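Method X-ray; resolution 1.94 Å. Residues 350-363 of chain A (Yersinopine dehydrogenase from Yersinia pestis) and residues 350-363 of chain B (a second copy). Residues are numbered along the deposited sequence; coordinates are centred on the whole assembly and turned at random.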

ATOM      1  N   PRO A 350      15.449  13.519   1.540  1.00 34.88           N
ATOM      2  CA  PRO A 350      14.021  13.675   1.243  1.00 33.89           C
ATOM      3  C   PRO A 350      13.372  12.474   0.600  1.00 32.11           C
ATOM      4  O   PRO A 350      12.276  12.064   0.992  1.00 37.27           O
ATOM      5  CB  PRO A 350      13.999  14.861   0.265  1.00 40.31           C
ATOM      6  CG  PRO A 350      15.208  15.654   0.603  1.00 43.44           C
ATOM      7  CD  PRO A 350      16.247  14.660   1.052  1.00 39.35           C
ATOM      8  N   LEU A 351      14.021  11.903  -0.406  1.00 36.26           N
ATOM      9  CA  LEU A 351      13.380  10.808  -1.120  1.00 34.38           C
ATOM     10  C   LEU A 351      13.203   9.610  -0.204  1.00 29.17           C
ATOM     11  O   LEU A 351      12.189   8.903  -0.271  1.00 29.28           O
ATOM     12  CB  LEU A 351      14.191  10.436  -2.365  1.00 38.72           C
ATOM     13  CG  LEU A 351      13.507   9.438  -3.295  1.00 40.47           C
ATOM     14  CD1 LEU A 351      12.122   9.928  -3.728  1.00 42.98           C
ATOM     15  CD2 LEU A 351      14.367   9.219  -4.500  1.00 48.67           C
ATOM     16  N   GLU A 352      14.167   9.384   0.680  1.00 30.74           N
ATOM     17  CA  GLU A 352      14.060   8.260   1.607  1.00 31.73           C
ATOM     18  C   GLU A 352      13.047   8.540   2.705  1.00 32.49           C
ATOM     19  O   GLU A 352      12.318   7.634   3.134  1.00 27.09           O
ATOM     20  CB  GLU A 352      15.412   7.938   2.233  1.00 37.45           C
ATOM     21  CG  GLU A 352      15.389   6.583   2.944  1.00 40.09           C
ATOM     22  CD  GLU A 352      16.771   6.039   3.257  1.00 42.35           C
ATOM     23  OE1 GLU A 352      17.778   6.762   3.074  1.00 39.04           O
ATOM     24  OE2 GLU A 352      16.832   4.879   3.697  1.00 40.07           O
ATOM     25  N   GLN A 353      13.007   9.785   3.194  1.00 33.05           N
ATOM     26  CA  GLN A 353      11.921  10.200   4.065  1.00 31.62           C
ATOM     27  C   GLN A 353      10.574   9.891   3.438  1.00 27.54           C
ATOM     28  O   GLN A 353       9.673   9.338   4.089  1.00 28.96           O
ATOM     29  CB  GLN A 353      12.023  11.710   4.359  1.00 31.56           C
ATOM     30  CG  GLN A 353      13.105  12.109   5.357  1.00 32.25           C
ATOM     31  CD  GLN A 353      12.919  13.567   5.809  1.00 36.87           C
ATOM     32  OE1 GLN A 353      12.113  14.314   5.240  1.00 37.97           O
ATOM     33  NE2 GLN A 353      13.641  13.960   6.834  1.00 34.27           N
ATOM     34  N   GLN A 354      10.424  10.234   2.155  1.00 26.45           N
ATOM     35  CA  GLN A 354       9.150  10.033   1.502  1.00 28.04           C
ATOM     36  C   GLN A 354       8.820   8.557   1.388  1.00 31.24           C
ATOM     37  O   GLN A 354       7.700   8.136   1.704  1.00 26.70           O
ATOM     38  CB  GLN A 354       9.176  10.717   0.133  1.00 35.37           C
ATOM     39  CG  GLN A 354       9.064  12.270   0.254  1.00 30.13           C
ATOM     40  CD  GLN A 354       9.334  12.960  -1.073  1.00 31.68           C
ATOM     41  OE1 GLN A 354       8.958  12.459  -2.116  1.00 31.31           O
ATOM     42  NE2 GLN A 354      10.037  14.073  -1.035  1.00 36.85           N
ATOM     43  N   TYR A 355       9.776   7.753   0.913  1.00 29.64           N
ATOM     44  CA  TYR A 355       9.554   6.311   0.823  1.00 31.78           C
ATOM     45  C   TYR A 355       9.095   5.778   2.175  1.00 27.48           C
ATOM     46  O   TYR A 355       8.068   5.089   2.269  1.00 26.31           O
ATOM     47  CB  TYR A 355      10.841   5.618   0.331  1.00 31.39           C
ATOM     48  CG  TYR A 355      10.784   4.107   0.067  1.00 30.00           C
ATOM     49  CD1 TYR A 355       9.581   3.432  -0.057  1.00 29.29           C
ATOM     50  CD2 TYR A 355      11.954   3.376  -0.066  1.00 30.90           C
ATOM     51  CE1 TYR A 355       9.548   2.088  -0.290  1.00 32.19           C
ATOM     52  CE2 TYR A 355      11.935   2.010  -0.290  1.00 33.10           C
ATOM     53  CZ  TYR A 355      10.728   1.371  -0.406  1.00 30.83           C
ATOM     54  OH  TYR A 355      10.687   0.023  -0.676  1.00 32.31           O
ATOM     55  N   ALA A 356       9.793   6.174   3.252  1.00 29.50           N
ATOM     56  CA  ALA A 356       9.427   5.690   4.582  1.00 30.55           C
ATOM     57  C   ALA A 356       7.999   6.075   4.938  1.00 29.48           C
ATOM     58  O   ALA A 356       7.245   5.245   5.462  1.00 27.84           O
ATOM     59  CB  ALA A 356      10.405   6.209   5.631  1.00 30.92           C
ATOM     60  N   LEU A 357       7.588   7.316   4.616  1.00 27.39           N
ATOM     61  CA  LEU A 357       6.234   7.743   4.933  1.00 23.34           C
ATOM     62  C   LEU A 357       5.193   7.039   4.084  1.00 28.13           C
ATOM     63  O   LEU A 357       4.110   6.705   4.598  1.00 26.55           O
ATOM     64  CB  LEU A 357       6.119   9.260   4.786  1.00 24.50           C
ATOM     65  CG  LEU A 357       6.808  10.074   5.885  1.00 28.61           C
ATOM     66  CD1 LEU A 357       6.967  11.549   5.436  1.00 31.36           C
ATOM     67  CD2 LEU A 357       5.990   9.976   7.188  1.00 30.99           C
ATOM     68  N   PHE A 358       5.479   6.827   2.771  1.00 25.48           N
ATOM     69  CA  PHE A 358       4.553   6.065   1.943  1.00 28.82           C
ATOM     70  C   PHE A 358       4.394   4.661   2.490  1.00 25.36           C
ATOM     71  O   PHE A 358       3.275   4.141   2.582  1.00 27.83           O
ATOM     72  CB  PHE A 358       5.001   6.037   0.462  1.00 24.86           C
ATOM     73  CG  PHE A 358       4.006   5.352  -0.425  1.00 26.11           C
ATOM     74  CD1 PHE A 358       4.004   3.980  -0.543  1.00 25.93           C
ATOM     75  CD2 PHE A 358       3.028   6.076  -1.080  1.00 28.78           C
ATOM     76  CE1 PHE A 358       3.062   3.335  -1.329  1.00 25.40           C
ATOM     77  CE2 PHE A 358       2.103   5.442  -1.874  1.00 28.59           C
ATOM     78  CZ  PHE A 358       2.125   4.058  -1.989  1.00 28.47           C
ATOM     79  N   VAL A 359       5.494   4.047   2.919  1.00 24.78           N
ATOM     80  CA  VAL A 359       5.390   2.702   3.477  1.00 27.95           C
ATOM     81  C   VAL A 359       4.554   2.743   4.745  1.00 32.08           C
ATOM     82  O   VAL A 359       3.646   1.918   4.947  1.00 28.84           O
ATOM     83  CB  VAL A 359       6.790   2.091   3.715  1.00 29.77           C
ATOM     84  CG1 VAL A 359       6.673   0.761   4.429  1.00 31.37           C
ATOM     85  CG2 VAL A 359       7.508   1.847   2.399  1.00 26.44           C
ATOM     86  N   ARG A 360       4.821   3.726   5.604  1.00 26.65           N
ATOM     87  CA  ARG A 360       4.037   3.855   6.824  1.00 28.13           C
ATOM     88  C   ARG A 360       2.536   3.911   6.540  1.00 28.56           C
ATOM     89  O   ARG A 360       1.766   3.134   7.111  1.00 28.61           O
ATOM     90  CB  ARG A 360       4.487   5.090   7.591  1.00 31.80           C
ATOM     91  CG  ARG A 360       4.015   5.052   9.001  1.00 40.65           C
ATOM     92  CD  ARG A 360       3.124   6.182   9.276  1.00 36.80           C
ATOM     93  NE  ARG A 360       2.583   6.057  10.612  1.00 39.82           N
ATOM     94  CZ  ARG A 360       1.513   6.687  11.040  1.00 46.29           C
ATOM     95  NH1 ARG A 360       0.870   7.542  10.230  1.00 41.41           N
ATOM     96  NH2 ARG A 360       1.105   6.460  12.286  1.00 35.25           N
ATOM     97  N   TYR A 361       2.090   4.815   5.643  1.00 29.32           N
ATOM     98  CA  TYR A 361       0.655   4.921   5.391  1.00 30.13           C
ATOM     99  C   TYR A 361       0.085   3.705   4.677  1.00 30.65           C
ATOM    100  O   TYR A 361      -1.085   3.355   4.885  1.00 33.75           O
ATOM    101  CB  TYR A 361       0.354   6.226   4.655  1.00 26.53           C
ATOM    102  CG  TYR A 361       0.320   7.337   5.664  1.00 29.77           C
ATOM    103  CD1 TYR A 361      -0.849   7.633   6.350  1.00 30.01           C
ATOM    104  CD2 TYR A 361       1.466   8.058   5.980  1.00 29.59           C
ATOM    105  CE1 TYR A 361      -0.878   8.614   7.339  1.00 34.92           C
ATOM    106  CE2 TYR A 361       1.451   9.038   6.969  1.00 32.70           C
ATOM    107  CZ  TYR A 361       0.282   9.315   7.647  1.00 34.06           C
ATOM    108  OH  TYR A 361       0.278  10.322   8.609  1.00 39.62           O
ATOM    109  N   THR A 362       0.866   3.037   3.838  1.00 30.79           N
ATOM    110  CA  THR A 362       0.405   1.762   3.286  1.00 32.83           C
ATOM    111  C   THR A 362       0.186   0.752   4.409  1.00 31.17           C
ATOM    112  O   THR A 362      -0.869   0.112   4.492  1.00 34.38           O
ATOM    113  CB  THR A 362       1.420   1.259   2.259  1.00 29.19           C
ATOM    114  OG1 THR A 362       1.569   2.237   1.245  1.00 30.95           O
ATOM    115  CG2 THR A 362       1.021  -0.116   1.631  1.00 34.18           C
ATOM    116  N   ALA A 363       1.167   0.624   5.305  1.00 31.45           N
ATOM    117  CA  ALA A 363       1.068  -0.357   6.390  1.00 32.61           C
ATOM    118  C   ALA A 363      -0.129  -0.078   7.291  1.00 40.79           C
ATOM    119  O   ALA A 363      -0.774  -1.009   7.791  1.00 35.94           O
ATOM    120  CB  ALA A 363       2.344  -0.337   7.213  1.00 29.73           C
TER
ATOM    121  N   PRO B 350      19.159   3.202  -6.819  1.00 34.88           N
ATOM    122  CA  PRO B 350      18.506   2.041  -6.204  1.00 33.89           C
ATOM    123  C   PRO B 350      17.355   2.372  -5.287  1.00 32.11           C
ATOM    124  O   PRO B 350      16.296   1.741  -5.350  1.00 37.27           O
ATOM    125  CB  PRO B 350      19.643   1.393  -5.396  1.00 40.31           C
ATOM    126  CG  PRO B 350      20.885   1.785  -6.108  1.00 43.44           C
ATOM    127  CD  PRO B 350      20.626   3.156  -6.676  1.00 39.35           C
ATOM    128  N   LEU B 351      17.545   3.348  -4.408  1.00 36.26           N
ATOM    129  CA  LEU B 351      16.496   3.627  -3.437  1.00 34.38           C
ATOM    130  C   LEU B 351      15.248   4.136  -4.135  1.00 29.17           C
ATOM    131  O   LEU B 351      14.121   3.808  -3.742  1.00 29.28           O
ATOM    132  CB  LEU B 351      16.992   4.630  -2.391  1.00 38.72           C
ATOM    133  CG  LEU B 351      16.046   4.841  -1.212  1.00 40.47           C
ATOM    134  CD1 LEU B 351      15.708   3.519  -0.516  1.00 42.98           C
ATOM    135  CD2 LEU B 351      16.678   5.781  -0.235  1.00 48.67           C
ATOM    136  N   GLU B 352      15.430   4.915  -5.195  1.00 30.74           N
ATOM    137  CA  GLU B 352      14.277   5.431  -5.929  1.00 31.73           C
ATOM    138  C   GLU B 352      13.627   4.347  -6.774  1.00 32.49           C
ATOM    139  O   GLU B 352      12.395   4.306  -6.903  1.00 27.09           O
ATOM    140  CB  GLU B 352      14.678   6.600  -6.823  1.00 37.45           C
ATOM    141  CG  GLU B 352      13.449   7.350  -7.343  1.00 40.09           C
ATOM    142  CD  GLU B 352      13.772   8.718  -7.915  1.00 42.35           C
ATOM    143  OE1 GLU B 352      14.969   9.060  -8.068  1.00 39.04           O
ATOM    144  OE2 GLU B 352      12.810   9.443  -8.218  1.00 40.07           O
ATOM    145  N   GLN B 353      14.442   3.477  -7.380  1.00 33.05           N
ATOM    146  CA  GLN B 353      13.907   2.279  -8.004  1.00 31.62           C
ATOM    147  C   GLN B 353      13.025   1.511  -7.037  1.00 27.54           C
ATOM    148  O   GLN B 353      11.909   1.089  -7.381  1.00 28.96           O
ATOM    149  CB  GLN B 353      15.057   1.374  -8.490  1.00 31.56           C
ATOM    150  CG  GLN B 353      15.762   1.838  -9.760  1.00 32.25           C
ATOM    151  CD  GLN B 353      16.663   0.725 -10.321  1.00 36.87           C
ATOM    152  OE1 GLN B 353      16.899  -0.296  -9.665  1.00 37.97           O
ATOM    153  NE2 GLN B 353      17.143   0.914 -11.529  1.00 34.27           N
ATOM    154  N   GLN B 354      13.512   1.330  -5.806  1.00 26.45           N
ATOM    155  CA  GLN B 354      12.762   0.553  -4.844  1.00 28.04           C
ATOM    156  C   GLN B 354      11.459   1.242  -4.481  1.00 31.24           C
ATOM    157  O   GLN B 354      10.396   0.607  -4.464  1.00 26.70           O
ATOM    158  CB  GLN B 354      13.635   0.305  -3.612  1.00 35.37           C
ATOM    159  CG  GLN B 354      14.734  -0.772  -3.884  1.00 30.13           C
ATOM    160  CD  GLN B 354      15.747  -0.842  -2.752  1.00 31.68           C
ATOM    161  OE1 GLN B 354      15.392  -0.694  -1.598  1.00 31.31           O
ATOM    162  NE2 GLN B 354      17.009  -1.006  -3.090  1.00 36.85           N
ATOM    163  N   TYR B 355      11.522   2.537  -4.162  1.00 29.64           N
ATOM    164  CA  TYR B 355      10.304   3.283  -3.852  1.00 31.78           C
ATOM    165  C   TYR B 355       9.294   3.106  -4.980  1.00 27.48           C
ATOM    166  O   TYR B 355       8.135   2.739  -4.740  1.00 26.31           O
ATOM    167  CB  TYR B 355      10.652   4.766  -3.610  1.00 31.39           C
ATOM    168  CG  TYR B 355       9.521   5.703  -3.164  1.00 30.00           C
ATOM    169  CD1 TYR B 355       8.320   5.217  -2.674  1.00 29.29           C
ATOM    170  CD2 TYR B 355       9.683   7.078  -3.234  1.00 30.90           C
ATOM    171  CE1 TYR B 355       7.324   6.064  -2.283  1.00 32.19           C
ATOM    172  CE2 TYR B 355       8.675   7.947  -2.853  1.00 33.10           C
ATOM    173  CZ  TYR B 355       7.498   7.435  -2.374  1.00 30.83           C
ATOM    174  OH  TYR B 355       6.503   8.282  -1.946  1.00 32.31           O
ATOM    175  N   ALA B 356       9.750   3.268  -6.233  1.00 29.50           N
ATOM    176  CA  ALA B 356       8.839   3.135  -7.367  1.00 30.55           C
ATOM    177  C   ALA B 356       8.204   1.753  -7.410  1.00 29.48           C
ATOM    178  O   ALA B 356       6.992   1.634  -7.634  1.00 27.84           O
ATOM    179  CB  ALA B 356       9.561   3.438  -8.676  1.00 30.92           C
ATOM    180  N   LEU B 357       8.993   0.696  -7.145  1.00 27.39           N
ATOM    181  CA  LEU B 357       8.443  -0.651  -7.172  1.00 23.34           C
ATOM    182  C   LEU B 357       7.492  -0.910  -6.019  1.00 28.13           C
ATOM    183  O   LEU B 357       6.470  -1.593  -6.211  1.00 26.55           O
ATOM    184  CB  LEU B 357       9.578  -1.676  -7.180  1.00 24.50           C
ATOM    185  CG  LEU B 357      10.345  -1.787  -8.501  1.00 28.61           C
ATOM    186  CD1 LEU B 357      11.682  -2.539  -8.281  1.00 31.36           C
ATOM    187  CD2 LEU B 357       9.469  -2.507  -9.546  1.00 30.99           C
ATOM    188  N   PHE B 358       7.817  -0.403  -4.799  1.00 25.48           N
ATOM    189  CA  PHE B 358       6.885  -0.539  -3.687  1.00 28.82           C
ATOM    190  C   PHE B 358       5.579   0.157  -4.011  1.00 25.36           C
ATOM    191  O   PHE B 358       4.494  -0.387  -3.767  1.00 27.83           O
ATOM    192  CB  PHE B 358       7.488  -0.003  -2.367  1.00 24.86           C
ATOM    193  CG  PHE B 358       6.588  -0.234  -1.191  1.00 26.11           C
ATOM    194  CD1 PHE B 358       5.560   0.641  -0.916  1.00 25.93           C
ATOM    195  CD2 PHE B 358       6.725  -1.364  -0.407  1.00 28.78           C
ATOM    196  CE1 PHE B 358       4.698   0.414   0.146  1.00 25.40           C
ATOM    197  CE2 PHE B 358       5.883  -1.584   0.656  1.00 28.59           C
ATOM    198  CZ  PHE B 358       4.860  -0.683   0.924  1.00 28.47           C
ATOM    199  N   VAL B 359       5.653   1.338  -4.619  1.00 24.78           N
ATOM    200  CA  VAL B 359       4.422   2.039  -4.973  1.00 27.95           C
ATOM    201  C   VAL B 359       3.651   1.221  -5.997  1.00 32.08           C
ATOM    202  O   VAL B 359       2.431   1.018  -5.874  1.00 28.84           O
ATOM    203  CB  VAL B 359       4.722   3.472  -5.471  1.00 29.77           C
ATOM    204  CG1 VAL B 359       3.457   4.133  -5.974  1.00 31.37           C
ATOM    205  CG2 VAL B 359       5.278   4.331  -4.350  1.00 26.44           C
ATOM    206  N   ARG B 360       4.356   0.708  -7.003  1.00 26.65           N
ATOM    207  CA  ARG B 360       3.696  -0.119  -8.003  1.00 28.13           C
ATOM    208  C   ARG B 360       2.920  -1.275  -7.373  1.00 28.56           C
ATOM    209  O   ARG B 360       1.729  -1.446  -7.644  1.00 28.61           O
ATOM    210  CB  ARG B 360       4.726  -0.639  -8.996  1.00 31.80           C
ATOM    211  CG  ARG B 360       4.074  -1.144 -10.235  1.00 40.65           C
ATOM    212  CD  ARG B 360       4.350  -2.571 -10.416  1.00 36.80           C
ATOM    213  NE  ARG B 360       3.609  -3.065 -11.557  1.00 39.82           N
ATOM    214  CZ  ARG B 360       3.357  -4.334 -11.783  1.00 46.29           C
ATOM    215  NH1 ARG B 360       3.831  -5.271 -10.947  1.00 41.41           N
ATOM    216  NH2 ARG B 360       2.638  -4.652 -12.857  1.00 35.25           N
ATOM    217  N   TYR B 361       3.569  -2.080  -6.506  1.00 29.32           N
ATOM    218  CA  TYR B 361       2.863  -3.222  -5.928  1.00 30.13           C
ATOM    219  C   TYR B 361       1.764  -2.812  -4.959  1.00 30.65           C
ATOM    220  O   TYR B 361       0.753  -3.516  -4.834  1.00 33.75           O
ATOM    221  CB  TYR B 361       3.867  -4.187  -5.299  1.00 26.53           C
ATOM    222  CG  TYR B 361       4.456  -5.030  -6.393  1.00 29.77           C
ATOM    223  CD1 TYR B 361       3.825  -6.195  -6.804  1.00 30.01           C
ATOM    224  CD2 TYR B 361       5.611  -4.638  -7.059  1.00 29.59           C
ATOM    225  CE1 TYR B 361       4.323  -6.950  -7.865  1.00 34.92           C
ATOM    226  CE2 TYR B 361       6.117  -5.382  -8.123  1.00 32.70           C
ATOM    227  CZ  TYR B 361       5.473  -6.534  -8.525  1.00 34.06           C
ATOM    228  OH  TYR B 361       6.011  -7.283  -9.568  1.00 39.62           O
ATOM    229  N   THR B 362       1.916  -1.693  -4.263  1.00 30.79           N
ATOM    230  CA  THR B 362       0.797  -1.181  -3.470  1.00 32.83           C
ATOM    231  C   THR B 362      -0.382  -0.847  -4.379  1.00 31.17           C
ATOM    232  O   THR B 362      -1.518  -1.265  -4.128  1.00 34.38           O
ATOM    233  CB  THR B 362       1.260   0.036  -2.668  1.00 29.19           C
ATOM    234  OG1 THR B 362       2.346  -0.346  -1.842  1.00 30.95           O
ATOM    235  CG2 THR B 362       0.119   0.667  -1.805  1.00 34.18           C
ATOM    236  N   ALA B 363      -0.118  -0.117  -5.465  1.00 31.45           N
ATOM    237  CA  ALA B 363      -1.193   0.296  -6.371  1.00 32.61           C
ATOM    238  C   ALA B 363      -1.906  -0.906  -6.981  1.00 40.79           C
ATOM    239  O   ALA B 363      -3.125  -0.875  -7.196  1.00 35.94           O
ATOM    240  CB  ALA B 363      -0.624   1.168  -7.476  1.00 29.73           C
TER
HETATM  241  O   HOH W   1       7.067  10.973  -2.588  1.00 29.10           O
HETATM  242  O   HOH W   2      13.245  -1.159  -0.510  1.00 29.10           O

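The two stretches form a symmetric, near-parallel helix pair, held by interlocking aromatic and aliphatic side chains and by two bridging waters, with no direct hydrogen bond between them. An exact two-fold axis relates the helices, whose axes cross at 25°; together they bury 772 Å².

The backbones come nearest at Tyr A355 and Tyr B355, where the CA atoms are 5.6 Å apart. Each tyrosine is a knob in a hole of the partner helix: Tyr A355 sits among Tyr B355, Phe B358, Leu B351 and Gln B354, and Tyr B355 likewise in helix A. The two tyrosine rings are nearly parallel but slid apart, and one face of each lies over the partner tyrosine's CA and CB: Tyr A355 CA lies 3.8 Å from the centroid of the Tyr B355 ring, a CH-pi contact repeated by symmetry. Each hydroxyl lies beside the partner helix, where water 1 accepts from Tyr B355 OH (2.8 Å) and donates to Gln A354 OE1 (2.5 Å); water 2 repeats this bridge.

One turn on, Phe A358 receives Val B359 CG2 over its face, 3.9 Å from the ring centroid, and meets Phe B358 rim to rim. Thr A362 OG1 donates to Phe A358 O (2.9 Å) within its own helix and also lies 3.8 Å from Phe B358 CE1; Thr A362 CG2 meets Thr B362 CG2 at 3.6 Å.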